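Exported gluconolactonase (Xanthomonas campestris pv. campestris, PDB 3DR2) catalyses the hydrolysis of gluconolactone to gluconate, a reaction of secondary glucose metabolism, using a calcium-binding six-bladed beta-propeller. Local coordinates at residues D19-T24 against A30-A35; A35-L40 against P274-A279; G249-S254 against V260-S265. All coordinates share one frame; numbering follows the deposited sequence.

Contact 1 of 3, residues D19-T24 against A30-A35; sequences DPPRIT and ARLGDA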
ATOM      1  N   ASP A  19      10.195  -8.584 -23.205  1.00 27.00           N
ATOM      2  CA  ASP A  19      10.383  -8.806 -24.631  1.00 24.93           C
ATOM      3  C   ASP A  19       9.914  -7.601 -25.433  1.00 26.29           C
ATOM      4  O   ASP A  19       9.020  -6.861 -25.003  1.00 23.81           O
ATOM      5  CB  ASP A  19       9.614 -10.053 -25.085  1.00 27.50           C
ATOM      6  CG  ASP A  19      10.139 -11.328 -24.451  1.00 28.97           C
ATOM      7  OD1 ASP A  19      11.372 -11.534 -24.465  1.00 32.50           O
ATOM      8  OD2 ASP A  19       9.324 -12.130 -23.946  1.00 31.77           O
ATOM      9  N   PRO A  20      10.527  -7.371 -26.605  1.00 26.62           N
ATOM     10  CA  PRO A  20      10.138  -6.239 -27.449  1.00 24.72           C
ATOM     11  C   PRO A  20       8.760  -6.504 -28.055  1.00 24.76           C
ATOM     12  O   PRO A  20       8.268  -7.634 -28.018  1.00 26.36           O
ATOM     13  CB  PRO A  20      11.246  -6.196 -28.499  1.00 26.36           C
ATOM     14  CG  PRO A  20      11.613  -7.649 -28.643  1.00 26.70           C
ATOM     15  CD  PRO A  20      11.652  -8.114 -27.203  1.00 26.60           C
ATOM     16  N   PRO A  21       8.120  -5.468 -28.611  1.00 24.11           N
ATOM     17  CA  PRO A  21       6.792  -5.604 -29.219  1.00 24.92           C
ATOM     18  C   PRO A  21       6.663  -6.675 -30.302  1.00 28.09           C
ATOM     19  O   PRO A  21       7.568  -6.874 -31.116  1.00 28.24           O
ATOM     20  CB  PRO A  21       6.522  -4.204 -29.761  1.00 25.03           C
ATOM     21  CG  PRO A  21       7.217  -3.339 -28.770  1.00 23.45           C
ATOM     22  CD  PRO A  21       8.531  -4.054 -28.581  1.00 21.82           C
ATOM     23  N   ARG A  22       5.522  -7.362 -30.284  1.00 29.13           N
ATOM     24  CA  ARG A  22       5.190  -8.413 -31.247  1.00 29.92           C
ATOM     25  C   ARG A  22       4.180  -7.765 -32.191  1.00 29.16           C
ATOM     26  O   ARG A  22       2.988  -7.682 -31.874  1.00 29.10           O
ATOM     27  CB  ARG A  22       4.547  -9.596 -30.519  1.00 29.76           C
ATOM     28  CG  ARG A  22       4.076 -10.735 -31.408  1.00 30.76           C
ATOM     29  CD  ARG A  22       3.023 -11.559 -30.674  1.00 30.40           C
ATOM     30  NE  ARG A  22       2.609 -12.753 -31.408  1.00 32.47           N
ATOM     31  CZ  ARG A  22       3.405 -13.788 -31.669  1.00 32.42           C
ATOM     32  NH1 ARG A  22       4.667 -13.780 -31.259  1.00 33.25           N
ATOM     33  NH2 ARG A  22       2.934 -14.837 -32.334  1.00 32.73           N
ATOM     34  N   ILE A  23       4.656  -7.311 -33.346  1.00 30.44           N
ATOM     35  CA  ILE A  23       3.794  -6.620 -34.303  1.00 27.95           C
ATOM     36  C   ILE A  23       3.572  -7.345 -35.621  1.00 30.18           C
ATOM     37  O   ILE A  23       4.510  -7.578 -36.381  1.00 32.18           O
ATOM     38  CB  ILE A  23       4.366  -5.237 -34.637  1.00 27.45           C
ATOM     39  CG1 ILE A  23       4.723  -4.498 -33.345  1.00 27.07           C
ATOM     40  CG2 ILE A  23       3.359  -4.437 -35.437  1.00 25.21           C
ATOM     41  CD1 ILE A  23       5.536  -3.244 -33.581  1.00 27.55           C
ATOM     42  N   THR A  24       2.319  -7.679 -35.903  1.00 32.01           N
ATOM     43  CA  THR A  24       1.986  -8.354 -37.146  1.00 30.67           C
ATOM     44  C   THR A  24       1.551  -7.320 -38.185  1.00 30.41           C
ATOM     45  O   THR A  24       1.898  -7.430 -39.365  1.00 33.64           O
ATOM     46  CB  THR A  24       0.860  -9.382 -36.931  1.00 30.38           C
ATOM     47  OG1 THR A  24      -0.251  -8.753 -36.278  1.00 31.38           O
ATOM     48  CG2 THR A  24       1.365 -10.544 -36.077  1.00 29.43           C
ATOM     49  N   ALA A  30       5.106   0.469 -38.222  1.00 23.20           N
ATOM     50  CA  ALA A  30       5.613   1.772 -38.632  1.00 23.75           C
ATOM     51  C   ALA A  30       5.473   2.770 -37.484  1.00 24.60           C
ATOM     52  O   ALA A  30       6.380   3.558 -37.215  1.00 24.64           O
ATOM     53  CB  ALA A  30       4.851   2.265 -39.850  1.00 23.36           C
ATOM     54  N   ARG A  31       4.329   2.725 -36.809  1.00 23.97           N
ATOM     55  CA  ARG A  31       4.058   3.613 -35.681  1.00 23.22           C
ATOM     56  C   ARG A  31       5.082   3.445 -34.555  1.00 22.32           C
ATOM     57  O   ARG A  31       5.554   4.426 -33.975  1.00 22.52           O
ATOM     58  CB  ARG A  31       2.654   3.333 -35.131  1.00 23.97           C
ATOM     59  CG  ARG A  31       2.245   4.203 -33.948  1.00 24.63           C
ATOM     60  CD  ARG A  31       1.876   5.611 -34.390  1.00 24.40           C
ATOM     61  NE  ARG A  31       0.696   5.611 -35.252  1.00 25.57           N
ATOM     62  CZ  ARG A  31      -0.549   5.403 -34.826  1.00 26.63           C
ATOM     63  NH1 ARG A  31      -1.558   5.416 -35.688  1.00 28.14           N
ATOM     64  NH2 ARG A  31      -0.791   5.201 -33.540  1.00 26.44           N
ATOM     65  N   LEU A  32       5.424   2.194 -34.255  1.00 24.21           N
ATOM     66  CA  LEU A  32       6.368   1.883 -33.183  1.00 21.32           C
ATOM     67  C   LEU A  32       7.843   1.936 -33.552  1.00 22.02           C
ATOM     68  O   LEU A  32       8.671   2.309 -32.726  1.00 22.95           O
ATOM     69  CB  LEU A  32       6.070   0.497 -32.607  1.00 22.75           C
ATOM     70  CG  LEU A  32       4.674   0.262 -32.029  1.00 22.77           C
ATOM     71  CD1 LEU A  32       4.655  -1.057 -31.278  1.00 22.10           C
ATOM     72  CD2 LEU A  32       4.312   1.397 -31.094  1.00 22.16           C
ATOM     73  N   GLY A  33       8.180   1.561 -34.781  1.00 23.36           N
ATOM     74  CA  GLY A  33       9.581   1.558 -35.164  1.00 22.85           C
ATOM     75  C   GLY A  33      10.331   0.628 -34.227  1.00 23.08           C
ATOM     76  O   GLY A  33       9.828  -0.441 -33.885  1.00 23.22           O
ATOM     77  N   ASP A  34      11.522   1.032 -33.793  1.00 24.03           N
ATOM     78  CA  ASP A  34      12.324   0.212 -32.888  1.00 24.75           C
ATOM     79  C   ASP A  34      12.172   0.620 -31.419  1.00 24.27           C
ATOM     80  O   ASP A  34      13.059   0.371 -30.600  1.00 24.30           O
ATOM     81  CB  ASP A  34      13.802   0.286 -33.287  1.00 27.77           C
ATOM     82  CG  ASP A  34      14.090  -0.420 -34.603  1.00 31.54           C
ATOM     83  OD1 ASP A  34      13.434  -0.098 -35.616  1.00 34.61           O
ATOM     84  OD2 ASP A  34      14.979  -1.300 -34.624  1.00 35.47           O
ATOM     85  N   ALA A  35      11.041   1.233 -31.088  1.00 23.64           N
ATOM     86  CA  ALA A  35      10.788   1.675 -29.720  1.00 23.48           C
ATOM     87  C   ALA A  35      10.847   0.522 -28.726  1.00 22.74           C
ATOM     88  O   ALA A  35      10.311  -0.557 -28.980  1.00 23.38           O
ATOM     89  CB  ALA A  35       9.425   2.360 -29.639  1.00 23.63           C
TER
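I23 and L32 meet through their outermost methyl groups. CD1 of I23 lies 3.3 Å from CD1 of L32, tighter than usual carbon packing. The two side chains cross obliquely. I23 turns CG1 beside its own backbone N (chi1 -49°), and its CD1 then runs on away from CA. L32 also sets CG beside its backbone N (chi1 -58°), and its CD1 is the branch that continues outward to meet I23. The I23 methyl reaches back along the leucine as well, with CD1 of I23 at 3.9 Å from CB of L32.

P21, just before the short strand 22-23, reaches the same leucine methyl. CB of P21 is 4.0 Å from CD1 of L32, so this one methyl touches both P21 and I23. The far side of the proline ring lies by the main chain of A35, with CD of P21 3.9 Å from the A35 carbonyl O.

L32 ends helix 26-32. A type II' turn from L32 to A35 follows, with G33 at positive phi, and A35 N donates to L32 O (3.1 Å). This turn leads the chain off the helix and brings A35 beside the proline. The short, weakly bonded strand 22-23 is an edge strand of a propeller blade, where R22 pairs with H272 by backbone bonds. L28 and A29 of the helix also touch I23, and L302 and L304 touch L32.

No polar group bonds across between the segments, and L32 is buried. The join therefore rests on apolar burial and on the close fit of methyl and ring carbons. The turn bond and the R22-H272 pairing help to place the two segments.

Contact 2 of 3, residues A35-L40 against P274-A279; sequences ARLLTL and PTPGTA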
ATOM      1  N   ALA A  35      11.041   1.233 -31.088  1.00 23.64           N
ATOM      2  CA  ALA A  35      10.788   1.675 -29.720  1.00 23.48           C
ATOM      3  C   ALA A  35      10.847   0.522 -28.726  1.00 22.74           C
ATOM      4  O   ALA A  35      10.311  -0.557 -28.980  1.00 23.38           O
ATOM      5  CB  ALA A  35       9.425   2.360 -29.639  1.00 23.63           C
ATOM      6  N   ARG A  36      11.505   0.762 -27.594  1.00 22.42           N
ATOM      7  CA  ARG A  36      11.629  -0.228 -26.531  1.00 22.57           C
ATOM      8  C   ARG A  36      11.044   0.382 -25.258  1.00 21.63           C
ATOM      9  O   ARG A  36      11.174   1.580 -25.026  1.00 21.44           O
ATOM     10  CB  ARG A  36      13.098  -0.600 -26.316  1.00 24.64           C
ATOM     11  CG  ARG A  36      13.697  -1.434 -27.443  1.00 25.74           C
ATOM     12  CD  ARG A  36      13.103  -2.837 -27.468  1.00 27.20           C
ATOM     13  NE  ARG A  36      13.628  -3.651 -28.567  1.00 29.06           N
ATOM     14  CZ  ARG A  36      13.317  -3.472 -29.849  1.00 29.76           C
ATOM     15  NH1 ARG A  36      12.480  -2.506 -30.211  1.00 29.87           N
ATOM     16  NH2 ARG A  36      13.844  -4.265 -30.773  1.00 30.00           N
ATOM     17  N   LEU A  37      10.398  -0.443 -24.440  1.00 20.92           N
ATOM     18  CA  LEU A  37       9.766   0.034 -23.210  1.00 19.19           C
ATOM     19  C   LEU A  37      10.761   0.471 -22.140  1.00 19.15           C
ATOM     20  O   LEU A  37      11.790  -0.167 -21.944  1.00 18.14           O
ATOM     21  CB  LEU A  37       8.858  -1.056 -22.630  1.00 19.75           C
ATOM     22  CG  LEU A  37       7.943  -0.634 -21.476  1.00 19.63           C
ATOM     23  CD1 LEU A  37       6.848   0.281 -22.000  1.00 22.23           C
ATOM     24  CD2 LEU A  37       7.327  -1.869 -20.833  1.00 18.64           C
ATOM     25  N   LEU A  38      10.428   1.559 -21.449  1.00 16.48           N
ATOM     26  CA  LEU A  38      11.262   2.100 -20.378  1.00 18.12           C
ATOM     27  C   LEU A  38      10.511   2.089 -19.054  1.00 17.49           C
ATOM     28  O   LEU A  38       9.276   2.085 -19.025  1.00 17.05           O
ATOM     29  CB  LEU A  38      11.660   3.550 -20.671  1.00 19.09           C
ATOM     30  CG  LEU A  38      12.537   3.884 -21.879  1.00 22.72           C
ATOM     31  CD1 LEU A  38      13.849   3.134 -21.778  1.00 22.70           C
ATOM     32  CD2 LEU A  38      11.820   3.526 -23.149  1.00 26.24           C
ATOM     33  N   THR A  39      11.268   2.092 -17.963  1.00 16.38           N
ATOM     34  CA  THR A  39      10.688   2.127 -16.626  1.00 18.93           C
ATOM     35  C   THR A  39      10.916   3.526 -16.070  1.00 16.77           C
ATOM     36  O   THR A  39      12.059   3.973 -15.961  1.00 16.66           O
ATOM     37  CB  THR A  39      11.366   1.102 -15.697  1.00 17.47           C
ATOM     38  OG1 THR A  39      11.178  -0.213 -16.229  1.00 18.02           O
ATOM     39  CG2 THR A  39      10.773   1.176 -14.291  1.00 19.84           C
ATOM     40  N   LEU A  40       9.831   4.217 -15.723  1.00 16.13           N
ATOM     41  CA  LEU A  40       9.925   5.571 -15.186  1.00 15.50           C
ATOM     42  C   LEU A  40       9.833   5.605 -13.667  1.00 15.30           C
ATOM     43  O   LEU A  40      10.309   6.541 -13.033  1.00 15.93           O
ATOM     44  CB  LEU A  40       8.819   6.455 -15.772  1.00 17.08           C
ATOM     45  CG  LEU A  40       8.772   6.583 -17.297  1.00 18.08           C
ATOM     46  CD1 LEU A  40       7.626   7.492 -17.712  1.00 18.13           C
ATOM     47  CD2 LEU A  40      10.092   7.140 -17.797  1.00 17.85           C
ATOM     48  N   PRO A 274       4.645  -6.175 -24.972  1.00 18.21           N
ATOM     49  CA  PRO A 274       4.905  -6.829 -23.689  1.00 18.89           C
ATOM     50  C   PRO A 274       5.348  -5.864 -22.600  1.00 20.40           C
ATOM     51  O   PRO A 274       6.027  -4.874 -22.870  1.00 19.55           O
ATOM     52  CB  PRO A 274       6.005  -7.834 -24.029  1.00 21.55           C
ATOM     53  CG  PRO A 274       5.735  -8.159 -25.461  1.00 20.94           C
ATOM     54  CD  PRO A 274       5.438  -6.801 -26.045  1.00 20.23           C
ATOM     55  N   THR A 275       4.946  -6.163 -21.370  1.00 19.13           N
ATOM     56  CA  THR A 275       5.327  -5.370 -20.210  1.00 20.16           C
ATOM     57  C   THR A 275       5.786  -6.383 -19.159  1.00 20.07           C
ATOM     58  O   THR A 275       5.251  -7.488 -19.084  1.00 20.70           O
ATOM     59  CB  THR A 275       4.149  -4.548 -19.672  1.00 20.73           C
ATOM     60  OG1 THR A 275       4.581  -3.802 -18.533  1.00 28.42           O
ATOM     61  CG2 THR A 275       3.011  -5.447 -19.271  1.00 15.28           C
ATOM     62  N   PRO A 276       6.783  -6.020 -18.335  1.00 21.13           N
ATOM     63  CA  PRO A 276       7.305  -6.925 -17.300  1.00 21.00           C
ATOM     64  C   PRO A 276       6.335  -7.510 -16.273  1.00 20.73           C
ATOM     65  O   PRO A 276       6.620  -8.545 -15.675  1.00 24.49           O
ATOM     66  CB  PRO A 276       8.445  -6.117 -16.663  1.00 21.84           C
ATOM     67  CG  PRO A 276       8.136  -4.696 -17.003  1.00 20.81           C
ATOM     68  CD  PRO A 276       7.543  -4.760 -18.379  1.00 20.60           C
ATOM     69  N   GLY A 277       5.196  -6.857 -16.075  1.00 22.05           N
ATOM     70  CA  GLY A 277       4.203  -7.352 -15.136  1.00 20.66           C
ATOM     71  C   GLY A 277       2.828  -7.025 -15.684  1.00 19.92           C
ATOM     72  O   GLY A 277       2.719  -6.432 -16.749  1.00 18.79           O
ATOM     73  N   THR A 278       1.773  -7.411 -14.978  1.00 16.64           N
ATOM     74  CA  THR A 278       0.426  -7.114 -15.449  1.00 18.05           C
ATOM     75  C   THR A 278       0.299  -5.607 -15.647  1.00 15.44           C
ATOM     76  O   THR A 278       0.858  -4.831 -14.874  1.00 17.99           O
ATOM     77  CB  THR A 278      -0.632  -7.573 -14.426  1.00 20.09           C
ATOM     78  OG1 THR A 278      -0.573  -8.999 -14.291  1.00 19.98           O
ATOM     79  CG2 THR A 278      -2.032  -7.163 -14.876  1.00 19.62           C
ATOM     80  N   ALA A 279      -0.405  -5.196 -16.694  1.00 14.94           N
ATOM     81  CA  ALA A 279      -0.611  -3.778 -16.957  1.00 15.72           C
ATOM     82  C   ALA A 279      -2.040  -3.432 -16.557  1.00 15.17           C
ATOM     83  O   ALA A 279      -2.974  -4.160 -16.889  1.00 15.28           O
ATOM     84  CB  ALA A 279      -0.385  -3.464 -18.430  1.00 14.17           C
TER
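L37 reaches P276 with one branch of its side chain. Its CB already points toward segment 274-279. From there CG runs anti to the backbone N (chi1 -170°), and chi2 of 71° turns CD1 aside and leaves CD2 as the branch that runs straight on from CA. This methyl makes the contact. CD2 of L37 lies 3.8 Å from CD of P276, the ring carbon bonded to the proline N, and the two side chains approach at a slant.

Strand 38-41 comes from the N-terminal part of the chain, yet it pairs with the last strand, 298-303. This is the closure by which many beta-propellers complete their ring, often called molecular velcro. Segment 274-279 is the link from strand 269-274 of one blade to strand 281-284 of this closing blade.

The same methyl also meets two oxygens. CD2 of L37 is 3.9 Å from the carbonyl O of P274 and 4.1 Å from OG1 of T275. Both are packing contacts. A chi1 of 180° sets OG1 of T275 trans to its backbone N, and this oxygen is the T275 atom nearest the methyl. I293 of the closing blade also packs against L37, and W300 lies against both T275 and P276.

Contact 3 of 3, residues G249-S254 against V260-S265; sequences GGWLWS and VCVFDS
L252 and S254 pair with F263 and C261 across two antiparallel strands whose axes run 4.5 Å apart at 161°. Both are hydrogen-bonded pairs. L252 N donates to F263 O (2.8 Å) and F263 N returns a bond to L252 O (2.9 Å). S254 and C261 exchange the second pair of bonds.

W253 and V262 form the non-hydrogen-bonded pair between them. Their side chains lie side by side. CG2 of V262 sits over a face of the W253 indole, 3.9 Å from the centroid of its six-membered ring, a CH-pi contact. A chi1 of -171° sets CG1 of V262 where it reaches both indoles, at CE2 of W253 (3.9 Å) and CE3 of W251 (4.0 Å).

The strands form a beta hairpin among the inner strands of a propeller blade. Strand 244-246, on the other side of 252-254, follows the calcium ligand D242, and the S254 side chain is about 10 Å from a calcium ion.

F263 and L252 share the opposite face of the sheet. CD2 of L252 is 4.3 Å from CD1 of F263, and CB of S254 lies at the edge of the phenyl ring. D247 accepts a hydrogen bond from NE1 of W253.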
ATOM      1  N   GLY A 249      -6.163   8.170 -34.506  1.00 24.66           N
ATOM      2  CA  GLY A 249      -6.451   7.340 -35.664  1.00 24.55           C
ATOM      3  C   GLY A 249      -7.572   6.343 -35.423  1.00 24.69           C
ATOM      4  O   GLY A 249      -8.023   5.665 -36.353  1.00 24.12           O
ATOM      5  N   GLY A 250      -8.016   6.241 -34.174  1.00 21.94           N
ATOM      6  CA  GLY A 250      -9.093   5.324 -33.844  1.00 22.08           C
ATOM      7  C   GLY A 250      -8.655   3.988 -33.279  1.00 21.52           C
ATOM      8  O   GLY A 250      -9.493   3.139 -32.964  1.00 22.83           O
ATOM      9  N   TRP A 251      -7.349   3.780 -33.152  1.00 21.14           N
ATOM     10  CA  TRP A 251      -6.857   2.525 -32.599  1.00 19.69           C
ATOM     11  C   TRP A 251      -7.059   2.538 -31.096  1.00 20.31           C
ATOM     12  O   TRP A 251      -6.901   3.572 -30.448  1.00 17.98           O
ATOM     13  CB  TRP A 251      -5.369   2.339 -32.881  1.00 21.42           C
ATOM     14  CG  TRP A 251      -5.018   2.108 -34.308  1.00 21.76           C
ATOM     15  CD1 TRP A 251      -5.875   1.995 -35.367  1.00 22.02           C
ATOM     16  CD2 TRP A 251      -3.699   1.969 -34.841  1.00 22.73           C
ATOM     17  NE1 TRP A 251      -5.167   1.797 -36.531  1.00 23.04           N
ATOM     18  CE2 TRP A 251      -3.830   1.777 -36.236  1.00 22.70           C
ATOM     19  CE3 TRP A 251      -2.417   1.989 -34.276  1.00 22.91           C
ATOM     20  CZ2 TRP A 251      -2.724   1.607 -37.073  1.00 24.01           C
ATOM     21  CZ3 TRP A 251      -1.316   1.819 -35.108  1.00 21.98           C
ATOM     22  CH2 TRP A 251      -1.479   1.630 -36.493  1.00 23.82           C
ATOM     23  N   LEU A 252      -7.399   1.381 -30.547  1.00 18.76           N
ATOM     24  CA  LEU A 252      -7.610   1.254 -29.117  1.00 19.04           C
ATOM     25  C   LEU A 252      -6.449   0.464 -28.515  1.00 18.31           C
ATOM     26  O   LEU A 252      -6.208  -0.690 -28.877  1.00 18.69           O
ATOM     27  CB  LEU A 252      -8.951   0.557 -28.848  1.00 18.88           C
ATOM     28  CG  LEU A 252      -9.436   0.493 -27.396  1.00 18.66           C
ATOM     29  CD1 LEU A 252     -10.942   0.327 -27.368  1.00 19.56           C
ATOM     30  CD2 LEU A 252      -8.754  -0.646 -26.661  1.00 18.38           C
ATOM     31  N   TRP A 253      -5.716   1.114 -27.616  1.00 17.05           N
ATOM     32  CA  TRP A 253      -4.571   0.510 -26.935  1.00 16.55           C
ATOM     33  C   TRP A 253      -5.068   0.113 -25.557  1.00 16.99           C
ATOM     34  O   TRP A 253      -5.391   0.972 -24.731  1.00 15.47           O
ATOM     35  CB  TRP A 253      -3.426   1.523 -26.818  1.00 17.04           C
ATOM     36  CG  TRP A 253      -2.981   2.093 -28.149  1.00 16.70           C
ATOM     37  CD1 TRP A 253      -3.759   2.745 -29.063  1.00 18.31           C
ATOM     38  CD2 TRP A 253      -1.661   2.048 -28.709  1.00 19.04           C
ATOM     39  NE1 TRP A 253      -3.010   3.106 -30.157  1.00 19.50           N
ATOM     40  CE2 TRP A 253      -1.718   2.692 -29.968  1.00 17.54           C
ATOM     41  CE3 TRP A 253      -0.435   1.526 -28.271  1.00 16.37           C
ATOM     42  CZ2 TRP A 253      -0.595   2.829 -30.798  1.00 19.13           C
ATOM     43  CZ3 TRP A 253       0.687   1.662 -29.097  1.00 19.88           C
ATOM     44  CH2 TRP A 253       0.594   2.309 -30.347  1.00 17.90           C
ATOM     45  N   SER A 254      -5.110  -1.191 -25.307  1.00 15.79           N
ATOM     46  CA  SER A 254      -5.627  -1.702 -24.047  1.00 17.20           C
ATOM     47  C   SER A 254      -4.660  -2.487 -23.188  1.00 17.30           C
ATOM     48  O   SER A 254      -3.805  -3.219 -23.685  1.00 16.17           O
ATOM     49  CB  SER A 254      -6.842  -2.586 -24.324  1.00 17.11           C
ATOM     50  OG  SER A 254      -7.312  -3.189 -23.137  1.00 15.95           O
ATOM     51  N   VAL A 260       0.285  -4.379 -23.376  1.00 16.96           N
ATOM     52  CA  VAL A 260      -0.749  -3.616 -24.072  1.00 18.23           C
ATOM     53  C   VAL A 260      -1.082  -4.199 -25.446  1.00 20.31           C
ATOM     54  O   VAL A 260      -0.191  -4.522 -26.233  1.00 19.47           O
ATOM     55  CB  VAL A 260      -0.333  -2.133 -24.238  1.00 18.34           C
ATOM     56  CG1 VAL A 260      -1.275  -1.422 -25.210  1.00 17.59           C
ATOM     57  CG2 VAL A 260      -0.369  -1.438 -22.883  1.00 17.08           C
ATOM     58  N   CYS A 261      -2.377  -4.342 -25.714  1.00 17.87           N
ATOM     59  CA  CYS A 261      -2.861  -4.870 -26.988  1.00 18.73           C
ATOM     60  C   CYS A 261      -3.388  -3.697 -27.794  1.00 18.48           C
ATOM     61  O   CYS A 261      -4.020  -2.795 -27.245  1.00 18.83           O
ATOM     62  CB  CYS A 261      -4.000  -5.877 -26.768  1.00 18.31           C
ATOM     63  SG  CYS A 261      -3.563  -7.354 -25.831  1.00 24.39           S
ATOM     64  N   VAL A 262      -3.125  -3.705 -29.097  1.00 17.76           N
ATOM     65  CA  VAL A 262      -3.585  -2.633 -29.962  1.00 19.27           C
ATOM     66  C   VAL A 262      -4.574  -3.186 -30.986  1.00 19.62           C
ATOM     67  O   VAL A 262      -4.272  -4.148 -31.697  1.00 20.92           O
ATOM     68  CB  VAL A 262      -2.401  -1.968 -30.698  1.00 20.01           C
ATOM     69  CG1 VAL A 262      -2.876  -0.722 -31.423  1.00 20.30           C
ATOM     70  CG2 VAL A 262      -1.302  -1.619 -29.701  1.00 20.08           C
ATOM     71  N   PHE A 263      -5.760  -2.586 -31.034  1.00 20.28           N
ATOM     72  CA  PHE A 263      -6.810  -2.993 -31.964  1.00 20.47           C
ATOM     73  C   PHE A 263      -7.162  -1.823 -32.872  1.00 21.31           C
ATOM     74  O   PHE A 263      -7.049  -0.670 -32.462  1.00 19.63           O
ATOM     75  CB  PHE A 263      -8.089  -3.377 -31.218  1.00 20.59           C
ATOM     76  CG  PHE A 263      -7.907  -4.429 -30.170  1.00 19.41           C
ATOM     77  CD1 PHE A 263      -7.518  -4.087 -28.880  1.00 21.02           C
ATOM     78  CD2 PHE A 263      -8.155  -5.768 -30.463  1.00 20.06           C
ATOM     79  CE1 PHE A 263      -7.383  -5.064 -27.892  1.00 20.81           C
ATOM     80  CE2 PHE A 263      -8.022  -6.750 -29.486  1.00 19.85           C
ATOM     81  CZ  PHE A 263      -7.636  -6.399 -28.199  1.00 19.19           C
ATOM     82  N   ASP A 264      -7.589  -2.112 -34.099  1.00 21.93           N
ATOM     83  CA  ASP A 264      -8.001  -1.045 -34.997  1.00 22.05           C
ATOM     84  C   ASP A 264      -9.475  -0.811 -34.681  1.00 21.40           C
ATOM     85  O   ASP A 264     -10.043  -1.526 -33.857  1.00 22.73           O
ATOM     86  CB  ASP A 264      -7.773  -1.427 -36.478  1.00 22.86           C
ATOM     87  CG  ASP A 264      -8.657  -2.573 -36.960  1.00 22.51           C
ATOM     88  OD1 ASP A 264      -8.357  -3.120 -38.047  1.00 25.87           O
ATOM     89  OD2 ASP A 264      -9.647  -2.922 -36.288  1.00 21.60           O
ATOM     90  N   SER A 265     -10.093   0.178 -35.313  1.00 22.14           N
ATOM     91  CA  SER A 265     -11.493   0.483 -35.034  1.00 23.04           C
ATOM     92  C   SER A 265     -12.467  -0.649 -35.358  1.00 23.35           C
ATOM     93  O   SER A 265     -13.605  -0.646 -34.886  1.00 23.21           O
ATOM     94  CB  SER A 265     -11.913   1.754 -35.774  1.00 24.36           C
ATOM     95  OG  SER A 265     -11.787   1.593 -37.175  1.00 26.36           O
TER

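In the fold
Contact 3 is the buried one and lies among the inner strands of its blade. Contacts 1 and 2 are partly buried, and contact 1 lies farthest from the centre of the chain. Contact 3 is held by paired backbone bonds as well as side chains. The other two join their segments by packing alone. Contacts 1 and 3 reach the same sheet: L32 packs on W253, and R31 makes a cation-pi contact with W251 and a salt bridge with D247. Contacts 1 and 2 share A35 and touch where P20 meets R36 and P21 meets P274. Contact 2 joins the closing blade to the loop that leaves the sheet of contacts 1 and 3.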